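PDB 3U4Y: uncharacterized protein from Desulfotomaculum acetoxidans, which is of unknown function but folds as a seven-bladed beta-propeller related to the lactonase family. Local coordinates for residues I133-D146 and I181-A193. Sequence-based numbering, arbitrary orientation.
Sequences IAISPNGNGLILID and ITFTPDGNFAFVA
Strand 133-135, which carries Ala-134, and strand 181-183, which carries Ile-181 and Phe-183, run nearly parallel, 12° apart with axes 6.2 Å from each other, yet belong to different four-stranded sheets: the face-to-face packing of adjacent blades in a beta-propeller. Phe-183 spans the interface. Its CG lies beside the backbone N (chi1 -85°), and Ser-136 CB sits over one ring face, a CH-pi contact 3.9 Å from the centroid. Ala-190 CB lies above the opposite face, offset toward the rim, while Leu-142 CD2 (3.9 Å) and Leu-144 CD2 (4.0 Å) meet CZ. An alanine in place of Phe-183 would probably open a gap between the blades, taking from Ser-136 CB its ring face and from both leucines their contact with CZ. Farther from the turns, Ile-181 sets CB against Ala-134 CB at 4.0 Å and extends CD1 to Leu-144 CB; the buried carboxylate of Asp-146 slides past Ile-181 and Val-192, OD2 against CG1 of each. At the turns, Pro-137 CB rests on Pro-185 O, and Asn-138 ND2 gives a weak, bent hydrogen bond to Asp-186 O (2.6 Å, 115°). Outward from these inner hairpins, strands 152-158 and 199-204 continue the two blades, while strand 226-228 of the following blade packs against Thr-182 and Pro-185.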
ATOM      1  N   ILE A 133       0.038  -1.184  -6.752  1.00 40.81           N
ATOM      2  CA  ILE A 133       1.033  -0.267  -7.303  1.00 39.57           C
ATOM      3  C   ILE A 133       2.150  -0.038  -6.296  1.00 40.16           C
ATOM      4  O   ILE A 133       1.960  -0.139  -5.071  1.00 47.88           O
ATOM      5  CB  ILE A 133       0.423   1.083  -7.789  1.00 24.90           C
ATOM      6  CG1 ILE A 133       1.424   1.870  -8.623  1.00 17.44           C
ATOM      7  CG2 ILE A 133      -0.008   1.947  -6.641  1.00 32.69           C
ATOM      8  CD1 ILE A 133       0.860   3.156  -9.152  1.00 13.24           C
ATOM      9  N   ALA A 134       3.327   0.240  -6.834  1.00 32.08           N
ATOM     10  CA  ALA A 134       4.485   0.538  -6.024  1.00 32.41           C
ATOM     11  C   ALA A 134       5.417   1.451  -6.811  1.00 26.04           C
ATOM     12  O   ALA A 134       5.717   1.204  -7.984  1.00 13.93           O
ATOM     13  CB  ALA A 134       5.193  -0.739  -5.621  1.00 32.90           C
ATOM     14  N   ILE A 135       5.861   2.520  -6.161  1.00 22.00           N
ATOM     15  CA  ILE A 135       6.832   3.427  -6.760  1.00 31.09           C
ATOM     16  C   ILE A 135       8.182   3.309  -6.055  1.00 34.01           C
ATOM     17  O   ILE A 135       8.249   3.355  -4.821  1.00 45.33           O
ATOM     18  CB  ILE A 135       6.319   4.883  -6.720  1.00 27.53           C
ATOM     19  CG1 ILE A 135       4.924   4.948  -7.347  1.00 27.39           C
ATOM     20  CG2 ILE A 135       7.284   5.826  -7.418  1.00 14.43           C
ATOM     21  CD1 ILE A 135       4.230   6.276  -7.207  1.00 28.20           C
ATOM     22  N   SER A 136       9.257   3.142  -6.822  1.00 19.57           N
ATOM     23  CA  SER A 136      10.573   3.050  -6.196  1.00 38.46           C
ATOM     24  C   SER A 136      11.008   4.340  -5.480  1.00 41.95           C
ATOM     25  O   SER A 136      10.905   5.456  -6.030  1.00 34.87           O
ATOM     26  CB  SER A 136      11.637   2.625  -7.203  1.00 44.99           C
ATOM     27  OG  SER A 136      11.770   3.597  -8.220  1.00 58.71           O
ATOM     28  N   PRO A 137      11.507   4.182  -4.245  1.00 37.44           N
ATOM     29  CA  PRO A 137      12.020   5.299  -3.455  1.00 28.96           C
ATOM     30  C   PRO A 137      13.349   5.866  -3.994  1.00 29.46           C
ATOM     31  O   PRO A 137      13.728   6.934  -3.578  1.00 28.82           O
ATOM     32  CB  PRO A 137      12.191   4.683  -2.060  1.00 30.65           C
ATOM     33  CG  PRO A 137      11.360   3.379  -2.071  1.00 18.84           C
ATOM     34  CD  PRO A 137      11.511   2.919  -3.481  1.00 30.65           C
ATOM     35  N   ASN A 138      14.034   5.183  -4.906  1.00 39.80           N
ATOM     36  CA  ASN A 138      15.249   5.736  -5.520  1.00 35.45           C
ATOM     37  C   ASN A 138      15.110   7.195  -5.877  1.00 35.05           C
ATOM     38  O   ASN A 138      15.953   8.006  -5.529  1.00 48.78           O
ATOM     39  CB  ASN A 138      15.620   5.030  -6.836  1.00 36.99           C
ATOM     40  CG  ASN A 138      15.944   3.568  -6.657  1.00 64.31           C
ATOM     41  OD1 ASN A 138      16.066   2.829  -7.637  1.00 79.06           O
ATOM     42  ND2 ASN A 138      16.082   3.135  -5.410  1.00 70.18           N
ATOM     43  N   GLY A 139      14.050   7.518  -6.602  1.00 21.35           N
ATOM     44  CA  GLY A 139      14.012   8.740  -7.367  1.00 17.14           C
ATOM     45  C   GLY A 139      14.263   8.444  -8.836  1.00 45.76           C
ATOM     46  O   GLY A 139      14.307   9.351  -9.667  1.00 61.02           O
ATOM     47  N   ASN A 140      14.433   7.169  -9.168  1.00 46.42           N
ATOM     48  CA  ASN A 140      14.618   6.791 -10.558  1.00 38.58           C
ATOM     49  C   ASN A 140      13.276   6.701 -11.241  1.00 40.87           C
ATOM     50  O   ASN A 140      13.209   6.574 -12.462  1.00 49.67           O
ATOM     51  CB  ASN A 140      15.360   5.464 -10.689  1.00 47.13           C
ATOM     52  CG  ASN A 140      14.566   4.301 -10.148  1.00 59.56           C
ATOM     53  OD1 ASN A 140      13.411   4.457  -9.758  1.00 64.35           O
ATOM     54  ND2 ASN A 140      15.176   3.122 -10.128  1.00 65.98           N
ATOM     55  N   GLY A 141      12.208   6.752 -10.442  1.00 36.73           N
ATOM     56  CA  GLY A 141      10.851   6.854 -10.965  1.00 37.01           C
ATOM     57  C   GLY A 141      10.259   5.615 -11.623  1.00 31.97           C
ATOM     58  O   GLY A 141       9.372   5.700 -12.473  1.00 20.50           O
ATOM     59  N   LEU A 142      10.756   4.454 -11.223  1.00 37.17           N
ATOM     60  CA  LEU A 142      10.229   3.196 -11.696  1.00 31.32           C
ATOM     61  C   LEU A 142       8.945   2.826 -10.967  1.00 39.51           C
ATOM     62  O   LEU A 142       8.837   2.995  -9.750  1.00 40.90           O
ATOM     63  CB  LEU A 142      11.250   2.105 -11.468  1.00 21.98           C
ATOM     64  CG  LEU A 142      10.667   0.699 -11.546  1.00 28.12           C
ATOM     65  CD1 LEU A 142      10.389   0.352 -13.010  1.00 10.78           C
ATOM     66  CD2 LEU A 142      11.613  -0.284 -10.871  1.00  9.68           C
ATOM     67  N   ILE A 143       7.994   2.299 -11.730  1.00 36.69           N
ATOM     68  CA  ILE A 143       6.707   1.852 -11.227  1.00 30.92           C
ATOM     69  C   ILE A 143       6.419   0.420 -11.672  1.00 31.47           C
ATOM     70  O   ILE A 143       6.619   0.049 -12.825  1.00 34.47           O
ATOM     71  CB  ILE A 143       5.581   2.695 -11.812  1.00 32.69           C
ATOM     72  CG1 ILE A 143       5.691   4.139 -11.349  1.00 35.21           C
ATOM     73  CG2 ILE A 143       4.233   2.110 -11.431  1.00 34.00           C
ATOM     74  CD1 ILE A 143       4.917   5.090 -12.226  1.00 36.97           C
ATOM     75  N   LEU A 144       5.911  -0.373 -10.752  1.00 22.29           N
ATOM     76  CA  LEU A 144       5.604  -1.748 -11.040  1.00 23.77           C
ATOM     77  C   LEU A 144       4.232  -2.032 -10.513  1.00 29.91           C
ATOM     78  O   LEU A 144       3.865  -1.547  -9.445  1.00 35.28           O
ATOM     79  CB  LEU A 144       6.583  -2.667 -10.310  1.00 28.28           C
ATOM     80  CG  LEU A 144       7.819  -3.298 -10.950  1.00 23.87           C
ATOM     81  CD1 LEU A 144       8.479  -2.411 -11.988  1.00 26.52           C
ATOM     82  CD2 LEU A 144       8.767  -3.623  -9.819  1.00 18.66           C
ATOM     83  N   ILE A 145       3.488  -2.854 -11.247  1.00 29.94           N
ATOM     84  CA  ILE A 145       2.140  -3.244 -10.867  1.00 18.76           C
ATOM     85  C   ILE A 145       2.020  -4.730 -11.075  1.00 19.17           C
ATOM     86  O   ILE A 145       2.740  -5.295 -11.884  1.00 28.51           O
ATOM     87  CB  ILE A 145       1.096  -2.568 -11.769  1.00 23.79           C
ATOM     88  CG1 ILE A 145       1.355  -2.960 -13.225  1.00 28.52           C
ATOM     89  CG2 ILE A 145       1.116  -1.056 -11.589  1.00 11.35           C
ATOM     90  CD1 ILE A 145       0.190  -2.780 -14.133  1.00 31.79           C
ATOM     91  N   ASP A 146       1.105  -5.358 -10.349  1.00 26.59           N
ATOM     92  CA  ASP A 146       0.791  -6.773 -10.539  1.00 33.25           C
ATOM     93  C   ASP A 146      -0.214  -7.020 -11.669  1.00 26.02           C
ATOM     94  O   ASP A 146      -1.107  -6.220 -11.910  1.00 24.64           O
ATOM     95  CB  ASP A 146       0.225  -7.352  -9.249  1.00 40.25           C
ATOM     96  CG  ASP A 146       1.173  -7.205  -8.091  1.00 49.97           C
ATOM     97  OD1 ASP A 146       0.732  -6.790  -6.999  1.00 54.22           O
ATOM     98  OD2 ASP A 146       2.364  -7.506  -8.272  1.00 54.61           O
ATOM     99  N   ILE A 181       2.649  -5.455  -4.246  1.00 23.23           N
ATOM    100  CA  ILE A 181       4.094  -5.283  -4.406  1.00 19.71           C
ATOM    101  C   ILE A 181       4.564  -4.288  -3.381  1.00 27.17           C
ATOM    102  O   ILE A 181       3.816  -3.397  -2.997  1.00 41.71           O
ATOM    103  CB  ILE A 181       4.482  -4.650  -5.750  1.00 17.51           C
ATOM    104  CG1 ILE A 181       3.730  -5.247  -6.907  1.00 22.28           C
ATOM    105  CG2 ILE A 181       5.922  -4.841  -6.034  1.00 12.04           C
ATOM    106  CD1 ILE A 181       3.865  -4.378  -8.111  1.00 26.37           C
ATOM    107  N   THR A 182       5.817  -4.420  -2.966  1.00 31.15           N
ATOM    108  CA  THR A 182       6.429  -3.534  -1.980  1.00 30.01           C
ATOM    109  C   THR A 182       7.928  -3.488  -2.254  1.00 35.27           C
ATOM    110  O   THR A 182       8.550  -4.526  -2.461  1.00 32.88           O
ATOM    111  CB  THR A 182       6.203  -4.042  -0.542  1.00 23.78           C
ATOM    112  OG1 THR A 182       4.830  -3.873  -0.166  1.00 34.59           O
ATOM    113  CG2 THR A 182       7.040  -3.265   0.404  1.00 23.06           C
ATOM    114  N   PHE A 183       8.505  -2.288  -2.288  1.00 36.08           N
ATOM    115  CA  PHE A 183       9.943  -2.152  -2.510  1.00 24.87           C
ATOM    116  C   PHE A 183      10.694  -2.249  -1.197  1.00 31.51           C
ATOM    117  O   PHE A 183      10.110  -2.174  -0.119  1.00 46.10           O
ATOM    118  CB  PHE A 183      10.271  -0.800  -3.127  1.00 16.12           C
ATOM    119  CG  PHE A 183      10.146  -0.751  -4.617  1.00 25.22           C
ATOM    120  CD1 PHE A 183      11.186  -1.163  -5.430  1.00 28.79           C
ATOM    121  CD2 PHE A 183       9.005  -0.255  -5.214  1.00 27.73           C
ATOM    122  CE1 PHE A 183      11.081  -1.102  -6.815  1.00 19.69           C
ATOM    123  CE2 PHE A 183       8.901  -0.196  -6.590  1.00 20.96           C
ATOM    124  CZ  PHE A 183       9.948  -0.620  -7.390  1.00 14.94           C
ATOM    125  N   THR A 184      12.002  -2.406  -1.288  1.00 32.71           N
ATOM    126  CA  THR A 184      12.844  -2.203  -0.130  1.00 35.80           C
ATOM    127  C   THR A 184      13.116  -0.711  -0.053  1.00 27.89           C
ATOM    128  O   THR A 184      13.132  -0.033  -1.076  1.00 34.85           O
ATOM    129  CB  THR A 184      14.163  -2.966  -0.263  1.00 39.18           C
ATOM    130  OG1 THR A 184      14.732  -2.716  -1.560  1.00 41.99           O
ATOM    131  CG2 THR A 184      13.918  -4.451  -0.088  1.00 29.38           C
ATOM    132  N   PRO A 185      13.338  -0.192   1.158  1.00 15.47           N
ATOM    133  CA  PRO A 185      13.509   1.241   1.353  1.00 14.05           C
ATOM    134  C   PRO A 185      14.537   1.862   0.416  1.00 21.79           C
ATOM    135  O   PRO A 185      14.503   3.076   0.217  1.00 22.63           O
ATOM    136  CB  PRO A 185      13.973   1.321   2.785  1.00 14.40           C
ATOM    137  CG  PRO A 185      13.399   0.150   3.435  1.00 13.64           C
ATOM    138  CD  PRO A 185      13.457  -0.927   2.424  1.00 17.73           C
ATOM    139  N   ASP A 186      15.422   1.045  -0.154  1.00 22.40           N
ATOM    140  CA  ASP A 186      16.501   1.520  -1.036  1.00 21.29           C
ATOM    141  C   ASP A 186      16.217   1.318  -2.520  1.00 26.36           C
ATOM    142  O   ASP A 186      17.010   1.744  -3.360  1.00 32.57           O
ATOM    143  CB  ASP A 186      17.847   0.882  -0.670  1.00 34.13           C
ATOM    144  CG  ASP A 186      17.752  -0.625  -0.422  1.00 56.96           C
ATOM    145  OD1 ASP A 186      17.497  -1.032   0.740  1.00 60.36           O
ATOM    146  OD2 ASP A 186      17.954  -1.405  -1.384  1.00 61.89           O
ATOM    147  N   GLY A 187      15.096   0.663  -2.828  1.00 22.60           N
ATOM    148  CA  GLY A 187      14.631   0.485  -4.194  1.00 24.15           C
ATOM    149  C   GLY A 187      15.371  -0.542  -5.035  1.00 32.13           C
ATOM    150  O   GLY A 187      15.272  -0.546  -6.272  1.00 30.24           O
ATOM    151  N   ASN A 188      16.110  -1.422  -4.370  1.00 34.03           N
ATOM    152  CA  ASN A 188      16.979  -2.362  -5.064  1.00 34.42           C
ATOM    153  C   ASN A 188      16.365  -3.749  -5.198  1.00 33.06           C
ATOM    154  O   ASN A 188      16.804  -4.565  -6.010  1.00 38.76           O
ATOM    155  CB  ASN A 188      18.309  -2.451  -4.345  1.00 43.30           C
ATOM    156  CG  ASN A 188      19.081  -1.164  -4.410  1.00 41.13           C
ATOM    157  OD1 ASN A 188      19.122  -0.500  -5.446  1.00 35.19           O
ATOM    158  ND2 ASN A 188      19.697  -0.796  -3.296  1.00 43.13           N
ATOM    159  N   PHE A 189      15.347  -4.004  -4.391  1.00 20.47           N
ATOM    160  CA  PHE A 189      14.539  -5.193  -4.546  1.00 23.29           C
ATOM    161  C   PHE A 189      13.075  -4.833  -4.422  1.00 22.36           C
ATOM    162  O   PHE A 189      12.722  -3.855  -3.769  1.00 18.92           O
ATOM    163  CB  PHE A 189      14.891  -6.223  -3.481  1.00 25.37           C
ATOM    164  CG  PHE A 189      16.325  -6.572  -3.454  1.00 40.54           C
ATOM    165  CD1 PHE A 189      16.838  -7.490  -4.346  1.00 43.87           C
ATOM    166  CD2 PHE A 189      17.176  -5.979  -2.545  1.00 53.20           C
ATOM    167  CE1 PHE A 189      18.176  -7.818  -4.329  1.00 43.59           C
ATOM    168  CE2 PHE A 189      18.523  -6.304  -2.520  1.00 55.28           C
ATOM    169  CZ  PHE A 189      19.022  -7.222  -3.413  1.00 48.33           C
ATOM    170  N   ALA A 190      12.230  -5.634  -5.056  1.00 21.00           N
ATOM    171  CA  ALA A 190      10.795  -5.530  -4.860  1.00 22.53           C
ATOM    172  C   ALA A 190      10.291  -6.885  -4.435  1.00 19.77           C
ATOM    173  O   ALA A 190      10.863  -7.895  -4.812  1.00 32.59           O
ATOM    174  CB  ALA A 190      10.127  -5.092  -6.138  1.00 24.64           C
ATOM    175  N   PHE A 191       9.230  -6.914  -3.643  1.00 12.11           N
ATOM    176  CA  PHE A 191       8.597  -8.178  -3.278  1.00 26.28           C
ATOM    177  C   PHE A 191       7.158  -8.311  -3.781  1.00 32.40           C
ATOM    178  O   PHE A 191       6.313  -7.478  -3.458  1.00 37.89           O
ATOM    179  CB  PHE A 191       8.570  -8.325  -1.774  1.00 23.41           C
ATOM    180  CG  PHE A 191       9.905  -8.180  -1.115  1.00 22.51           C
ATOM    181  CD1 PHE A 191      10.874  -9.168  -1.249  1.00 31.85           C
ATOM    182  CD2 PHE A 191      10.166  -7.102  -0.294  1.00 32.49           C
ATOM    183  CE1 PHE A 191      12.101  -9.069  -0.612  1.00 32.61           C
ATOM    184  CE2 PHE A 191      11.392  -6.984   0.358  1.00 42.41           C
ATOM    185  CZ  PHE A 191      12.364  -7.973   0.193  1.00 41.83           C
ATOM    186  N   VAL A 192       6.876  -9.364  -4.551  1.00 27.29           N
ATOM    187  CA  VAL A 192       5.509  -9.628  -5.011  1.00 20.70           C
ATOM    188  C   VAL A 192       4.814 -10.717  -4.211  1.00 19.91           C
ATOM    189  O   VAL A 192       5.296 -11.839  -4.134  1.00 26.31           O
ATOM    190  CB  VAL A 192       5.449 -10.042  -6.463  1.00  9.97           C
ATOM    191  CG1 VAL A 192       4.015 -10.009  -6.931  1.00  9.85           C
ATOM    192  CG2 VAL A 192       6.271  -9.125  -7.293  1.00 15.94           C
ATOM    193  N   ALA A 193       3.684 -10.376  -3.602  1.00 16.17           N
ATOM    194  CA  ALA A 193       2.858 -11.355  -2.921  1.00 28.17           C
ATOM    195  C   ALA A 193       2.056 -12.130  -3.958  1.00 33.89           C
ATOM    196  O   ALA A 193       1.286 -11.551  -4.731  1.00 30.91           O
ATOM    197  CB  ALA A 193       1.931 -10.674  -1.957  1.00 34.47           C
TER